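Local structure of tyrosine--tRNA ligase, mitochondrial (5IHX) at residues 171-176 against 222-227; 111-116 against 215-220; 148-153 against 360-365. The protein probably attaches L-tyrosine to its cognate tRNA at the expense of ATP, this chain holding the class I catalytic domain and a truncated C-terminal part. All coordinates share one frame; numbering follows the deposited sequence.

Contact 1 of 3, residues 171-176 against 222-227; sequences VWWNKT and AWDWWM. With TYR (tyrosine), chain C.
Trp172 and Met227 are the residues whose CA atoms lie nearest, 8.4 Å apart, where the short helix running through 171-173 meets one flank of helix 222-227. Trp172 O accepts from Lys175 N, Thr176 N and Thr176 OG1. Met227 CG lies over the face of Trp172, 3.8 Å from the centroid of its five-membered ring in a CH-pi contact, with the sulfur more oblique. The edge of Trp223 points toward the face of Trp172 in an offset edge-to-face pair, planes at 65°, while Trp173 packs its CZ2 against Trp223 CB at 3.7 Å, completing an aromatic cluster. Both indoles of 171-176 donate to one carboxylate oxygen: Trp172 NE1 reaches Asp224 OD2 at 2.8 Å within its own ring plane, and Trp173 NE1 reaches Asp224 OD2 at 2.7 Å on the syn side, tilted from the indole plane. A water joins Thr176 OG1 to Trp223 NE1. With OD2 gripped twice, Asp224 presents its other oxygen to the ligand: OH of the bound tyrosine donates to Asp224 OD1 at 2.9 Å, and Asn169 also binds OD1. By holding OD2, Trp172 and Trp173 form a second shell consistent with orienting the Asp224 carboxylate for the tyrosine hydroxyl.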
loop_
_atom_site.group_PDB
_atom_site.type_symbol
_atom_site.label_atom_id
_atom_site.label_comp_id
_atom_site.label_asym_id
_atom_site.label_seq_id
_atom_site.Cartn_x
_atom_site.Cartn_y
_atom_site.Cartn_z
ATOM N N VAL A 171 -16.202 -0.467 -0.692
ATOM C CA VAL A 171 -16.716 -1.606 0.061
ATOM C C VAL A 171 -15.584 -2.468 0.619
ATOM O O VAL A 171 -15.691 -2.979 1.732
ATOM C CB VAL A 171 -17.660 -2.469 -0.814
ATOM C CG1 VAL A 171 -17.894 -3.848 -0.194
ATOM C CG2 VAL A 171 -18.985 -1.759 -1.015
ATOM N N TRP A 172 -14.508 -2.626 -0.147
ATOM C CA TRP A 172 -13.350 -3.369 0.339
ATOM C C TRP A 172 -12.165 -2.465 0.696
ATOM O O TRP A 172 -11.461 -2.737 1.667
ATOM C CB TRP A 172 -12.910 -4.435 -0.678
ATOM C CG TRP A 172 -12.781 -3.998 -2.113
ATOM C CD1 TRP A 172 -11.700 -3.401 -2.697
ATOM C CD2 TRP A 172 -13.751 -4.175 -3.157
ATOM N NE1 TRP A 172 -11.943 -3.180 -4.032
ATOM C CE2 TRP A 172 -13.194 -3.647 -4.339
ATOM C CE3 TRP A 172 -15.038 -4.721 -3.203
ATOM C CZ2 TRP A 172 -13.882 -3.644 -5.551
ATOM C CZ3 TRP A 172 -15.718 -4.716 -4.407
ATOM C CH2 TRP A 172 -15.138 -4.183 -5.565
ATOM N N TRP A 173 -11.943 -1.395 -0.060
ATOM C CA TRP A 173 -10.764 -0.557 0.180
ATOM C C TRP A 173 -10.783 0.183 1.516
ATOM O O TRP A 173 -9.741 0.633 1.989
ATOM C CB TRP A 173 -10.588 0.463 -0.948
ATOM C CG TRP A 173 -10.039 -0.136 -2.200
ATOM C CD1 TRP A 173 -10.578 -0.064 -3.449
ATOM C CD2 TRP A 173 -8.843 -0.915 -2.321
ATOM N NE1 TRP A 173 -9.788 -0.744 -4.344
ATOM C CE2 TRP A 173 -8.719 -1.278 -3.675
ATOM C CE3 TRP A 173 -7.867 -1.340 -1.415
ATOM C CZ2 TRP A 173 -7.657 -2.046 -4.145
ATOM C CZ3 TRP A 173 -6.816 -2.102 -1.881
ATOM C CH2 TRP A 173 -6.717 -2.447 -3.236
ATOM N N ASN A 174 -11.954 0.311 2.126
ATOM C CA ASN A 174 -12.044 0.969 3.422
ATOM C C ASN A 174 -11.386 0.159 4.540
ATOM O O ASN A 174 -10.939 0.727 5.534
ATOM C CB ASN A 174 -13.506 1.249 3.777
ATOM C CG ASN A 174 -14.062 2.470 3.055
ATOM O OD1 ASN A 174 -13.329 3.200 2.385
ATOM N ND2 ASN A 174 -15.361 2.704 3.206
ATOM N N LYS A 175 -11.322 -1.160 4.369
ATOM C CA LYS A 175 -10.797 -2.044 5.410
ATOM C C LYS A 175 -9.647 -2.947 4.949
ATOM O O LYS A 175 -8.908 -3.467 5.785
ATOM C CB LYS A 175 -11.932 -2.904 5.975
ATOM C CG LYS A 175 -12.749 -3.647 4.928
ATOM C CD LYS A 175 -13.928 -4.369 5.558
ATOM N N THR A 176 -9.499 -3.137 3.639
ATOM C CA THR A 176 -8.503 -4.070 3.101
ATOM C C THR A 176 -7.087 -3.768 3.610
ATOM O O THR A 176 -6.505 -2.747 3.243
ATOM C CB THR A 176 -8.486 -4.046 1.555
ATOM O OG1 THR A 176 -9.735 -4.527 1.044
ATOM C CG2 THR A 176 -7.355 -4.917 1.005
ATOM N N ALA A 222 -6.211 -3.894 -10.208
ATOM C CA ALA A 222 -6.102 -5.341 -10.337
ATOM C C ALA A 222 -6.861 -6.025 -9.212
ATOM O O ALA A 222 -7.562 -7.013 -9.431
ATOM C CB ALA A 222 -4.647 -5.768 -10.326
ATOM N N TRP A 223 -6.716 -5.495 -8.002
ATOM C CA TRP A 223 -7.393 -6.056 -6.842
ATOM C C TRP A 223 -8.909 -5.900 -6.984
ATOM O O TRP A 223 -9.663 -6.811 -6.640
ATOM C CB TRP A 223 -6.892 -5.396 -5.554
ATOM C CG TRP A 223 -7.290 -6.134 -4.311
ATOM C CD1 TRP A 223 -8.338 -5.850 -3.485
ATOM C CD2 TRP A 223 -6.647 -7.289 -3.761
ATOM N NE1 TRP A 223 -8.383 -6.754 -2.450
ATOM C CE2 TRP A 223 -7.357 -7.650 -2.598
ATOM C CE3 TRP A 223 -5.537 -8.053 -4.137
ATOM C CZ2 TRP A 223 -6.993 -8.740 -1.809
ATOM C CZ3 TRP A 223 -5.179 -9.136 -3.355
ATOM C CH2 TRP A 223 -5.904 -9.469 -2.203
ATOM N N ASP A 224 -9.351 -4.744 -7.482
ATOM C CA ASP A 224 -10.769 -4.528 -7.783
ATOM C C ASP A 224 -11.309 -5.665 -8.638
ATOM O O ASP A 224 -12.338 -6.261 -8.324
ATOM C CB ASP A 224 -10.992 -3.206 -8.518
ATOM C CG ASP A 224 -10.902 -1.999 -7.608
ATOM O OD1 ASP A 224 -10.853 -0.872 -8.143
ATOM O OD2 ASP A 224 -10.877 -2.170 -6.371
ATOM N N TRP A 225 -10.599 -5.956 -9.726
ATOM C CA TRP A 225 -10.998 -7.012 -10.648
ATOM C C TRP A 225 -11.066 -8.347 -9.919
ATOM O O TRP A 225 -12.039 -9.091 -10.055
ATOM C CB TRP A 225 -10.020 -7.097 -11.818
ATOM C CG TRP A 225 -10.532 -7.882 -12.991
ATOM C CD1 TRP A 225 -11.661 -8.648 -13.039
ATOM C CD2 TRP A 225 -9.933 -7.971 -14.290
ATOM N NE1 TRP A 225 -11.799 -9.210 -14.283
ATOM C CE2 TRP A 225 -10.753 -8.811 -15.071
ATOM C CE3 TRP A 225 -8.783 -7.423 -14.868
ATOM C CZ2 TRP A 225 -10.461 -9.112 -16.399
ATOM C CZ3 TRP A 225 -8.496 -7.724 -16.185
ATOM C CH2 TRP A 225 -9.331 -8.562 -16.937
ATOM N N TRP A 226 -10.028 -8.644 -9.143
ATOM C CA TRP A 226 -9.978 -9.879 -8.370
ATOM C C TRP A 226 -11.213 -10.024 -7.486
ATOM O O TRP A 226 -11.810 -11.097 -7.416
ATOM C CB TRP A 226 -8.707 -9.925 -7.517
ATOM C CG TRP A 226 -8.745 -10.971 -6.446
ATOM C CD1 TRP A 226 -8.644 -10.769 -5.102
ATOM C CD2 TRP A 226 -8.904 -12.384 -6.628
ATOM N NE1 TRP A 226 -8.725 -11.966 -4.434
ATOM C CE2 TRP A 226 -8.887 -12.973 -5.348
ATOM C CE3 TRP A 226 -9.058 -13.206 -7.747
ATOM C CZ2 TRP A 226 -9.017 -14.346 -5.157
ATOM C CZ3 TRP A 226 -9.190 -14.571 -7.555
ATOM C CH2 TRP A 226 -9.167 -15.125 -6.270
ATOM N N MET A 227 -11.604 -8.937 -6.825
ATOM C CA MET A 227 -12.778 -8.950 -5.961
ATOM C C MET A 227 -14.049 -9.290 -6.742
ATOM O O MET A 227 -14.935 -9.970 -6.228
ATOM C CB MET A 227 -12.940 -7.597 -5.265
ATOM C CG MET A 227 -11.870 -7.289 -4.222
ATOM S SD MET A 227 -11.852 -8.438 -2.830
ATOM C CE MET A 227 -13.478 -8.173 -2.132
HETATM N N TYR C . -8.893 3.520 -13.732
HETATM C CA TYR C . -10.122 3.767 -14.540
HETATM C C TYR C . -10.137 5.190 -15.086
HETATM O O TYR C . -10.736 5.468 -16.127
HETATM C CB TYR C . -11.375 3.515 -13.700
HETATM C CG TYR C . -11.354 2.193 -12.974
HETATM C CD1 TYR C . -11.393 0.994 -13.676
HETATM C CD2 TYR C . -11.294 2.139 -11.587
HETATM C CE1 TYR C . -11.375 -0.217 -13.019
HETATM C CE2 TYR C . -11.274 0.933 -10.921
HETATM C CZ TYR C . -11.316 -0.243 -11.642
HETATM O OH TYR C . -11.296 -1.448 -10.984
HETATM O OXT TYR C . -9.553 6.097 -14.493
HETATM O O HOH W 1 -10.212 -7.076 0.134
#

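Contact 2 of 3, residues 111-116 against 215-220. With TYR (tyrosine), chain C.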
loop_
_atom_site.group_PDB
_atom_site.type_symbol
_atom_site.label_atom_id
_atom_site.label_comp_id
_atom_site.label_asym_id
_atom_site.label_seq_id
_atom_site.Cartn_x
_atom_site.Cartn_y
_atom_site.Cartn_z
ATOM N N VAL A 111 -6.577 8.183 -4.899
ATOM C CA VAL A 111 -5.219 8.057 -5.421
ATOM C C VAL A 111 -5.084 8.779 -6.759
ATOM O O VAL A 111 -4.223 9.645 -6.923
ATOM C CB VAL A 111 -4.823 6.574 -5.593
ATOM C CG1 VAL A 111 -3.453 6.443 -6.257
ATOM C CG2 VAL A 111 -4.828 5.868 -4.247
ATOM N N GLY A 112 -5.937 8.414 -7.713
ATOM C CA GLY A 112 -5.933 9.027 -9.031
ATOM C C GLY A 112 -5.138 8.224 -10.042
ATOM O O GLY A 112 -3.946 7.981 -9.855
ATOM N N ASP A 113 -5.804 7.810 -11.116
ATOM C CA ASP A 113 -5.163 7.023 -12.165
ATOM C C ASP A 113 -4.106 7.855 -12.898
ATOM O O ASP A 113 -4.444 8.859 -13.527
ATOM C CB ASP A 113 -6.207 6.509 -13.159
ATOM C CG ASP A 113 -5.667 5.410 -14.054
ATOM O OD1 ASP A 113 -6.481 4.666 -14.641
ATOM O OD2 ASP A 113 -4.429 5.286 -14.163
ATOM N N PRO A 114 -2.825 7.446 -12.822
ATOM C CA PRO A 114 -1.763 8.244 -13.450
ATOM C C PRO A 114 -1.710 8.156 -14.977
ATOM O O PRO A 114 -0.960 8.917 -15.591
ATOM C CB PRO A 114 -0.484 7.652 -12.845
ATOM C CG PRO A 114 -0.841 6.252 -12.509
ATOM C CD PRO A 114 -2.275 6.298 -12.073
ATOM N N THR A 115 -2.482 7.253 -15.575
ATOM C CA THR A 115 -2.406 7.019 -17.015
ATOM C C THR A 115 -2.844 8.238 -17.824
ATOM O O THR A 115 -3.797 8.930 -17.460
ATOM C CB THR A 115 -3.270 5.816 -17.439
ATOM O OG1 THR A 115 -4.649 6.089 -17.160
ATOM C CG2 THR A 115 -2.838 4.559 -16.696
ATOM N N GLY A 116 -2.138 8.487 -18.923
ATOM C CA GLY A 116 -2.442 9.606 -19.797
ATOM C C GLY A 116 -2.238 10.943 -19.115
ATOM O O GLY A 116 -2.924 11.919 -19.422
ATOM N N PHE A 215 2.076 4.912 -8.232
ATOM C CA PHE A 215 2.763 3.705 -8.677
ATOM C C PHE A 215 1.973 2.455 -8.291
ATOM O O PHE A 215 2.055 1.426 -8.959
ATOM C CB PHE A 215 4.174 3.670 -8.080
ATOM C CG PHE A 215 5.058 2.598 -8.650
ATOM C CD1 PHE A 215 5.432 2.626 -9.983
ATOM C CD2 PHE A 215 5.546 1.582 -7.843
ATOM C CE1 PHE A 215 6.256 1.647 -10.509
ATOM C CE2 PHE A 215 6.373 0.602 -8.361
ATOM C CZ PHE A 215 6.729 0.635 -9.696
ATOM N N THR A 216 1.198 2.563 -7.215
ATOM C CA THR A 216 0.425 1.441 -6.691
ATOM C C THR A 216 -0.936 1.289 -7.376
ATOM O O THR A 216 -1.563 0.235 -7.287
ATOM C CB THR A 216 0.200 1.602 -5.167
ATOM O OG1 THR A 216 1.448 1.855 -4.515
ATOM C CG2 THR A 216 -0.442 0.358 -4.557
ATOM N N TYR A 217 -1.382 2.336 -8.068
ATOM C CA TYR A 217 -2.736 2.370 -8.625
ATOM C C TYR A 217 -3.079 1.124 -9.458
ATOM O O TYR A 217 -4.159 0.558 -9.296
ATOM C CB TYR A 217 -2.941 3.637 -9.465
ATOM C CG TYR A 217 -4.371 3.825 -9.928
ATOM C CD1 TYR A 217 -5.240 4.643 -9.219
ATOM C CD2 TYR A 217 -4.856 3.182 -11.063
ATOM C CE1 TYR A 217 -6.545 4.821 -9.624
ATOM C CE2 TYR A 217 -6.163 3.355 -11.476
ATOM C CZ TYR A 217 -7.004 4.176 -10.752
ATOM O OH TYR A 217 -8.308 4.355 -11.154
ATOM N N PRO A 218 -2.173 0.697 -10.357
ATOM C CA PRO A 218 -2.457 -0.522 -11.128
ATOM C C PRO A 218 -2.794 -1.732 -10.253
ATOM O O PRO A 218 -3.639 -2.543 -10.634
ATOM C CB PRO A 218 -1.160 -0.769 -11.903
ATOM C CG PRO A 218 -0.475 0.533 -11.965
ATOM C CD PRO A 218 -0.930 1.358 -10.801
ATOM N N LEU A 219 -2.138 -1.854 -9.103
ATOM C CA LEU A 219 -2.385 -2.983 -8.212
ATOM C C LEU A 219 -3.769 -2.875 -7.576
ATOM O O LEU A 219 -4.420 -3.887 -7.313
ATOM C CB LEU A 219 -1.308 -3.070 -7.124
ATOM C CG LEU A 219 0.032 -3.689 -7.540
ATOM C CD1 LEU A 219 0.846 -2.734 -8.400
ATOM C CD2 LEU A 219 0.830 -4.127 -6.315
ATOM N N MET A 220 -4.221 -1.650 -7.331
ATOM C CA MET A 220 -5.559 -1.443 -6.784
ATOM C C MET A 220 -6.631 -1.818 -7.804
ATOM O O MET A 220 -7.616 -2.477 -7.467
ATOM C CB MET A 220 -5.746 0.009 -6.343
ATOM C CG MET A 220 -4.880 0.416 -5.164
ATOM S SD MET A 220 -5.179 2.115 -4.640
ATOM C CE MET A 220 -6.798 1.971 -3.884
HETATM N N TYR C . -8.893 3.520 -13.732
HETATM C CA TYR C . -10.122 3.767 -14.540
HETATM C C TYR C . -10.137 5.190 -15.086
HETATM O O TYR C . -10.736 5.468 -16.127
HETATM C CB TYR C . -11.375 3.515 -13.700
HETATM C CG TYR C . -11.354 2.193 -12.974
HETATM C CD1 TYR C . -11.393 0.994 -13.676
HETATM C CD2 TYR C . -11.294 2.139 -11.587
HETATM C CE1 TYR C . -11.375 -0.217 -13.019
HETATM C CE2 TYR C . -11.274 0.933 -10.921
HETATM C CZ TYR C . -11.316 -0.243 -11.642
HETATM O OH TYR C . -11.296 -1.448 -10.984
HETATM O OXT TYR C . -9.553 6.097 -14.493
#
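A backbone CA, that of Asp113, sits squarely over the centre of the Tyr217 ring, 3.6 Å from its centroid, and no direct hydrogen bond joins the two segments. The contact forms one wall of the tyrosine pocket in the class I synthetase fold, where the loop after helix 108-111 meets the kinked helix 212-229. Gly112, with its positive phi of 96°, takes the chain out of the helix and brings Asp113 across the ring. The carboxylate of Asp113 stacks on the ring at a plane angle of 23°, its CG 3.3 Å from Tyr217 CE2. An Asx turn, in which Thr115 N donates to Asp113 OD2 from above the carboxylate plane, fixes that group, and Gln242 holds OD1. Tyr217 CG lies anti to the backbone N (chi1 -173°), carrying the ring out toward the loop. Val111 CG1 meets the ring edge at Tyr217 CD1, 3.9 Å away, and Pro114 CD packs on Tyr217 CB. Further along, Val111 CG2 touches Met220 SD at 3.8 Å. The Tyr217 hydroxyl also bonds to Asp73. The two segments meet at the ligand's amino group: the N of the bound tyrosine donates to Asp113 OD1 and to Tyr217 OH, each at 2.8 Å.

Contact 3 of 3, residues 148-153 against 360-365; sequences ERYGEK and AYEFVE
Lys153 reaches from one helix end between Glu362 and Glu365 of another, forming a salt-bridge network across a helix-helix packing in which the segments approach to 11.1 Å between axes, with their directions 136° apart. The contact joins the end of helix 126-153 of the catalytic domain to helix 354-368 of the C-terminal helical part, far from the tyrosine pocket.

Among the charged pairs, Lys153 NZ bonds to Glu362 OE1 at 2.9 Å, meeting it on the syn side though well out of the carboxylate plane. The lysine chain is extended beyond CG and meets the likewise extended Glu365 tip to tip; the modelled separation of NZ and Glu365 OE1 is very short, so its exact length is doubtful. NZ also lies near the ring plane of Tyr361, at its edge, while the hydroxyl of that ring turns to Asp374.

Tyr150 brings its hydroxyl to Glu362 OE2, again at a doubtful, very short distance, the two side chains crossing at about a right angle with ring and carboxylate planes 49° apart. His154 NE2 is also hydrogen-bonded to OE2, and Tyr150 OH has a further partner in Phe333 N. With Lys153 at OE1 and His154 at OE2, the surroundings of Glu362 are consistent with a charged carboxylate.

Bonds to the backbone come from Arg149. Its NH1 donates to Glu365 O at 2.9 Å from above the carbonyl plane, and NH2 adds a weak bond to the same oxygen and one to Leu366 O. A water in the guanidinium plane accepts from Arg149 NH1 at 2.7 Å and donates to Glu365 OE2 at 3.0 Å.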
loop_
_atom_site.group_PDB
_atom_site.type_symbol
_atom_site.label_atom_id
_atom_site.label_comp_id
_atom_site.label_asym_id
_atom_site.label_seq_id
_atom_site.Cartn_x
_atom_site.Cartn_y
_atom_site.Cartn_z
ATOM N N GLU A 148 -32.417 -0.239 -19.166
ATOM C CA GLU A 148 -33.496 -1.217 -19.215
ATOM C C GLU A 148 -34.676 -0.661 -20.012
ATOM O O GLU A 148 -35.233 -1.347 -20.867
ATOM C CB GLU A 148 -33.936 -1.606 -17.802
ATOM C CG GLU A 148 -35.090 -2.603 -17.765
ATOM C CD GLU A 148 -35.425 -3.064 -16.358
ATOM O OE1 GLU A 148 -34.560 -2.937 -15.464
ATOM O OE2 GLU A 148 -36.553 -3.558 -16.148
ATOM N N ARG A 149 -35.048 0.584 -19.725
ATOM C CA ARG A 149 -36.136 1.247 -20.435
ATOM C C ARG A 149 -35.813 1.369 -21.927
ATOM O O ARG A 149 -36.647 1.073 -22.780
ATOM C CB ARG A 149 -36.405 2.634 -19.838
ATOM C CG ARG A 149 -37.203 3.567 -20.751
ATOM C CD ARG A 149 -37.445 4.924 -20.107
ATOM N NE ARG A 149 -36.198 5.603 -19.763
ATOM C CZ ARG A 149 -35.370 6.148 -20.651
ATOM N NH1 ARG A 149 -35.644 6.087 -21.949
ATOM N NH2 ARG A 149 -34.259 6.747 -20.246
ATOM N N TYR A 150 -34.604 1.826 -22.235
ATOM C CA TYR A 150 -34.180 2.010 -23.618
ATOM C C TYR A 150 -34.111 0.674 -24.358
ATOM O O TYR A 150 -34.448 0.590 -25.537
ATOM C CB TYR A 150 -32.826 2.721 -23.657
ATOM C CG TYR A 150 -32.336 3.067 -25.043
ATOM C CD1 TYR A 150 -32.983 4.027 -25.807
ATOM C CD2 TYR A 150 -31.208 2.458 -25.575
ATOM C CE1 TYR A 150 -32.534 4.357 -27.072
ATOM C CE2 TYR A 150 -30.746 2.782 -26.839
ATOM C CZ TYR A 150 -31.409 3.735 -27.582
ATOM O OH TYR A 150 -30.954 4.051 -28.841
ATOM N N GLY A 151 -33.681 -0.369 -23.657
ATOM C CA GLY A 151 -33.662 -1.706 -24.222
ATOM C C GLY A 151 -35.065 -2.173 -24.567
ATOM O O GLY A 151 -35.286 -2.785 -25.612
ATOM N N GLU A 152 -36.011 -1.886 -23.677
ATOM C CA GLU A 152 -37.413 -2.237 -23.887
ATOM C C GLU A 152 -37.943 -1.637 -25.187
ATOM O O GLU A 152 -38.652 -2.305 -25.940
ATOM C CB GLU A 152 -38.264 -1.768 -22.700
ATOM C CG GLU A 152 -39.765 -2.012 -22.845
ATOM C CD GLU A 152 -40.146 -3.476 -22.747
ATOM O OE1 GLU A 152 -39.316 -4.284 -22.276
ATOM O OE2 GLU A 152 -41.282 -3.819 -23.139
ATOM N N LYS A 153 -37.613 -0.373 -25.437
ATOM C CA LYS A 153 -38.064 0.304 -26.649
ATOM C C LYS A 153 -37.659 -0.469 -27.901
ATOM O O LYS A 153 -38.403 -0.512 -28.876
ATOM C CB LYS A 153 -37.501 1.730 -26.719
ATOM C CG LYS A 153 -37.480 2.310 -28.136
ATOM C CD LYS A 153 -37.011 3.754 -28.179
ATOM C CE LYS A 153 -36.931 4.241 -29.620
ATOM N NZ LYS A 153 -36.535 5.668 -29.733
ATOM N N ALA A 360 -28.962 11.920 -32.405
ATOM C CA ALA A 360 -29.213 12.822 -31.289
ATOM C C ALA A 360 -30.457 12.406 -30.515
ATOM O O ALA A 360 -30.464 12.411 -29.286
ATOM C CB ALA A 360 -29.354 14.252 -31.790
ATOM N N TYR A 361 -31.510 12.046 -31.242
ATOM C CA TYR A 361 -32.767 11.668 -30.613
ATOM C C TYR A 361 -32.594 10.427 -29.749
ATOM O O TYR A 361 -33.001 10.408 -28.586
ATOM C CB TYR A 361 -33.848 11.420 -31.669
ATOM C CG TYR A 361 -35.197 11.078 -31.073
ATOM C CD1 TYR A 361 -36.149 12.062 -30.849
ATOM C CD2 TYR A 361 -35.512 9.771 -30.723
ATOM C CE1 TYR A 361 -37.380 11.754 -30.299
ATOM C CE2 TYR A 361 -36.735 9.452 -30.174
ATOM C CZ TYR A 361 -37.666 10.447 -29.962
ATOM O OH TYR A 361 -38.887 10.131 -29.413
ATOM N N GLU A 362 -31.992 9.393 -30.327
ATOM C CA GLU A 362 -31.803 8.130 -29.627
ATOM C C GLU A 362 -31.017 8.301 -28.334
ATOM O O GLU A 362 -31.407 7.775 -27.293
ATOM C CB GLU A 362 -31.095 7.120 -30.532
ATOM C CG GLU A 362 -31.983 6.540 -31.620
ATOM C CD GLU A 362 -33.113 5.697 -31.057
ATOM O OE1 GLU A 362 -34.252 5.821 -31.555
ATOM O OE2 GLU A 362 -32.860 4.907 -30.119
ATOM N N PHE A 363 -29.916 9.039 -28.395
ATOM C CA PHE A 363 -29.054 9.164 -27.231
ATOM C C PHE A 363 -29.703 10.024 -26.155
ATOM O O PHE A 363 -29.550 9.751 -24.964
ATOM C CB PHE A 363 -27.693 9.745 -27.608
ATOM C CG PHE A 363 -26.696 9.690 -26.489
ATOM C CD1 PHE A 363 -26.035 8.511 -26.195
ATOM C CD2 PHE A 363 -26.438 10.807 -25.715
ATOM C CE1 PHE A 363 -25.124 8.451 -25.158
ATOM C CE2 PHE A 363 -25.531 10.754 -24.679
ATOM C CZ PHE A 363 -24.874 9.576 -24.400
ATOM N N VAL A 364 -30.428 11.059 -26.566
ATOM C CA VAL A 364 -31.143 11.891 -25.604
ATOM C C VAL A 364 -32.241 11.066 -24.937
ATOM O O VAL A 364 -32.472 11.194 -23.738
ATOM C CB VAL A 364 -31.736 13.154 -26.260
ATOM C CG1 VAL A 364 -32.756 13.827 -25.337
ATOM C CG2 VAL A 364 -30.631 14.135 -26.607
ATOM N N GLU A 365 -32.914 10.217 -25.709
ATOM C CA GLU A 365 -33.944 9.359 -25.134
ATOM C C GLU A 365 -33.336 8.398 -24.121
ATOM O O GLU A 365 -33.898 8.193 -23.044
ATOM C CB GLU A 365 -34.687 8.572 -26.214
ATOM C CG GLU A 365 -35.741 7.632 -25.630
ATOM C CD GLU A 365 -36.624 6.988 -26.683
ATOM O OE1 GLU A 365 -36.372 7.192 -27.888
ATOM O OE2 GLU A 365 -37.578 6.279 -26.297
HETATM O O HOH W 2 -37.794 5.413 -23.481
#

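Overall arrangement
From the N terminus, the chain first reaches 111-116, next to the bound tyrosine, then runs along helix 126-153 to 148-153 on the opposite side of the chain's centre. It returns through strand 164-168 to 171-176. Helix 212-229 then closes two loops in succession: 215-220 completes contact 2 and 222-227 completes contact 1, so these two cross. They adjoin, with centres about 14 Å apart, and both touch the ligand and the second subunit. Only at 360-365 does contact 3 close, enclosing contact 1 and crossing contact 2. Its centre lies about 33 Å from that of contact 1, and it ties the C-terminal helices to the catalytic domain.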